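Local coordinates for Esterase/lipase-like protein (Caldicellulosiruptor lactoaceticus 6A, PDB 6A6O) that hydrolyses acetyl esters and beta-1,4-xylosides as a bifunctional enzyme, probably using an alpha/beta-hydrolase fold for its esterase chemistry, at residues C166-Y171 with E273-S278. Numbering follows the deposited sequence.
Sequences CIVLCY and EKWFES
Trp275 and Phe276 of helix 268-278 pack on Cys166 and Val168, on and beside strand 167-170 of the central sheet, a helix-on-sheet layer consistent with an alpha/beta-hydrolase fold. The two short segments run nearly antiparallel, at 161°, with axes 11.2 Å apart, a separation that large aromatic side chains bridge. Trp275 reaches out with its CG anti to the backbone N (chi1 174°), which carries the six-membered ring across to the strand. The far corner of that ring does the touching: CH2 lies 3.8 Å from Cys166 CB and 3.7 Å from the backbone O of Ile167, while the adjacent CZ3 meets Val168 CG2 at 3.7 Å, all obliquely to the ring. Val168 CG2 is shared, since CZ of Phe276 comes within 3.9 Å of the same methyl. The phenyl ring also presents its edge to the cysteine, Cys166 SG lying near the ring plane and 4.0 Å from Phe276 CE1, a sulfur-aromatic contact. Around this group, Phe215 of the neighbouring strand 214-219 meets Trp275, and Phe281, just beyond the helix, touches both Cys166 and Phe276. On the strand's other flank, the backbone of Val168 is hydrogen-bonded to Val129 and Gly131 of strand 127-132; Gly131 belongs to a GxSxG sequence consistent with a nucleophile elbow. No hydrogen bond or salt bridge joins the segments, and all five touching residues are buried, so between these two segments the association rests on apolar burial and van der Waals contact, with no directed polar bond.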
loop_
_atom_site.group_PDB
_atom_site.type_symbol
_atom_site.label_atom_id
_atom_site.label_comp_id
_atom_site.label_asym_id
_atom_site.label_seq_id
_atom_site.Cartn_x
_atom_site.Cartn_y
_atom_site.Cartn_z
ATOM N N CYS A 166 -4.120 0.977 -9.196
ATOM C CA CYS A 166 -5.072 0.088 -8.536
ATOM C C CYS A 166 -4.623 -0.054 -7.091
ATOM O O CYS A 166 -3.476 0.254 -6.751
ATOM C CB CYS A 166 -5.172 -1.283 -9.226
ATOM S SG CYS A 166 -3.735 -2.394 -8.991
ATOM N N ILE A 167 -5.539 -0.535 -6.243
ATOM C CA ILE A 167 -5.306 -0.680 -4.809
ATOM C C ILE A 167 -5.777 -2.063 -4.376
ATOM O O ILE A 167 -6.893 -2.468 -4.714
ATOM C CB ILE A 167 -6.082 0.377 -4.001
ATOM C CG1 ILE A 167 -5.706 1.800 -4.413
ATOM C CG2 ILE A 167 -5.842 0.177 -2.527
ATOM C CD1 ILE A 167 -6.719 2.817 -3.880
ATOM N N VAL A 168 -4.953 -2.770 -3.603
ATOM C CA VAL A 168 -5.356 -4.033 -2.987
ATOM C C VAL A 168 -5.230 -3.871 -1.476
ATOM O O VAL A 168 -4.160 -3.511 -0.975
ATOM C CB VAL A 168 -4.514 -5.218 -3.478
ATOM C CG1 VAL A 168 -4.977 -6.509 -2.777
ATOM C CG2 VAL A 168 -4.617 -5.346 -5.000
ATOM N N LEU A 169 -6.319 -4.128 -0.756
ATOM C CA LEU A 169 -6.376 -3.906 0.683
ATOM C C LEU A 169 -6.659 -5.232 1.363
ATOM O O LEU A 169 -7.681 -5.863 1.086
ATOM C CB LEU A 169 -7.464 -2.894 1.043
ATOM C CG LEU A 169 -7.291 -1.542 0.362
ATOM C CD1 LEU A 169 -8.476 -0.638 0.713
ATOM C CD2 LEU A 169 -5.946 -0.872 0.756
ATOM N N CYS A 170 -5.772 -5.639 2.265
ATOM C CA CYS A 170 -5.848 -6.946 2.908
ATOM C C CYS A 170 -6.032 -6.725 4.396
ATOM O O CYS A 170 -5.151 -6.144 5.046
ATOM C CB CYS A 170 -4.583 -7.760 2.635
ATOM S SG CYS A 170 -4.100 -7.805 0.885
ATOM N N TYR A 171 -7.180 -7.194 4.933
ATOM C CA TYR A 171 -7.636 -6.875 6.283
ATOM C C TYR A 171 -7.175 -5.482 6.725
ATOM O O TYR A 171 -6.503 -5.340 7.756
ATOM C CB TYR A 171 -7.197 -7.974 7.273
ATOM C CG TYR A 171 -5.801 -8.556 7.098
ATOM C CD1 TYR A 171 -4.683 -7.947 7.693
ATOM C CD2 TYR A 171 -5.605 -9.728 6.375
ATOM C CE1 TYR A 171 -3.408 -8.495 7.546
ATOM C CE2 TYR A 171 -4.339 -10.281 6.223
ATOM C CZ TYR A 171 -3.249 -9.669 6.810
ATOM O OH TYR A 171 -2.001 -10.236 6.652
ATOM N N GLU A 273 -5.566 -12.493 -8.336
ATOM C CA GLU A 273 -4.967 -12.706 -9.650
ATOM C C GLU A 273 -5.991 -12.515 -10.765
ATOM O O GLU A 273 -5.719 -11.837 -11.762
ATOM C CB GLU A 273 -4.359 -14.104 -9.719
ATOM C CG GLU A 273 -3.760 -14.446 -11.079
ATOM C CD GLU A 273 -3.438 -15.924 -11.220
ATOM O OE1 GLU A 273 -3.377 -16.632 -10.193
ATOM O OE2 GLU A 273 -3.243 -16.377 -12.363
ATOM N N LYS A 274 -7.181 -13.108 -10.612
ATOM C CA LYS A 274 -8.213 -12.955 -11.632
ATOM C C LYS A 274 -8.737 -11.525 -11.700
ATOM O O LYS A 274 -9.083 -11.047 -12.786
ATOM C CB LYS A 274 -9.360 -13.937 -11.378
ATOM C CG LYS A 274 -8.966 -15.400 -11.598
ATOM C CD LYS A 274 -8.250 -15.575 -12.943
ATOM C CE LYS A 274 -7.887 -17.036 -13.234
ATOM N NZ LYS A 274 -7.003 -17.151 -14.442
ATOM N N TRP A 275 -8.786 -10.815 -10.568
ATOM C CA TRP A 275 -9.204 -9.415 -10.604
ATOM C C TRP A 275 -8.182 -8.553 -11.341
ATOM O O TRP A 275 -8.556 -7.687 -12.148
ATOM C CB TRP A 275 -9.427 -8.908 -9.173
ATOM C CG TRP A 275 -9.731 -7.435 -9.040
ATOM C CD1 TRP A 275 -10.932 -6.819 -9.253
ATOM C CD2 TRP A 275 -8.819 -6.402 -8.649
ATOM N NE1 TRP A 275 -10.827 -5.470 -9.021
ATOM C CE2 TRP A 275 -9.538 -5.188 -8.647
ATOM C CE3 TRP A 275 -7.461 -6.386 -8.298
ATOM C CZ2 TRP A 275 -8.956 -3.968 -8.295
ATOM C CZ3 TRP A 275 -6.877 -5.154 -7.959
ATOM C CH2 TRP A 275 -7.621 -3.971 -7.965
ATOM N N PHE A 276 -6.893 -8.758 -11.061
ATOM C CA PHE A 276 -5.835 -8.113 -11.842
ATOM C C PHE A 276 -6.050 -8.328 -13.333
ATOM O O PHE A 276 -5.904 -7.401 -14.137
ATOM C CB PHE A 276 -4.474 -8.692 -11.457
ATOM C CG PHE A 276 -3.894 -8.153 -10.171
ATOM C CD1 PHE A 276 -4.020 -6.817 -9.811
ATOM C CD2 PHE A 276 -3.157 -8.994 -9.349
ATOM C CE1 PHE A 276 -3.435 -6.335 -8.627
ATOM C CE2 PHE A 276 -2.578 -8.523 -8.181
ATOM C CZ PHE A 276 -2.715 -7.190 -7.821
ATOM N N GLU A 277 -6.381 -9.559 -13.719
ATOM C CA GLU A 277 -6.685 -9.822 -15.119
ATOM C C GLU A 277 -7.934 -9.065 -15.557
ATOM O O GLU A 277 -7.959 -8.470 -16.639
ATOM C CB GLU A 277 -6.837 -11.323 -15.336
ATOM C CG GLU A 277 -7.202 -11.742 -16.744
ATOM C CD GLU A 277 -7.583 -13.209 -16.797
ATOM O OE1 GLU A 277 -6.670 -14.063 -16.824
ATOM O OE2 GLU A 277 -8.793 -13.504 -16.762
ATOM N N SER A 278 -8.968 -9.044 -14.712
ATOM C CA SER A 278 -10.227 -8.411 -15.094
ATOM C C SER A 278 -10.061 -6.920 -15.352
ATOM O O SER A 278 -10.751 -6.366 -16.211
ATOM C CB SER A 278 -11.281 -8.625 -14.006
ATOM O OG SER A 278 -11.163 -7.616 -13.015
#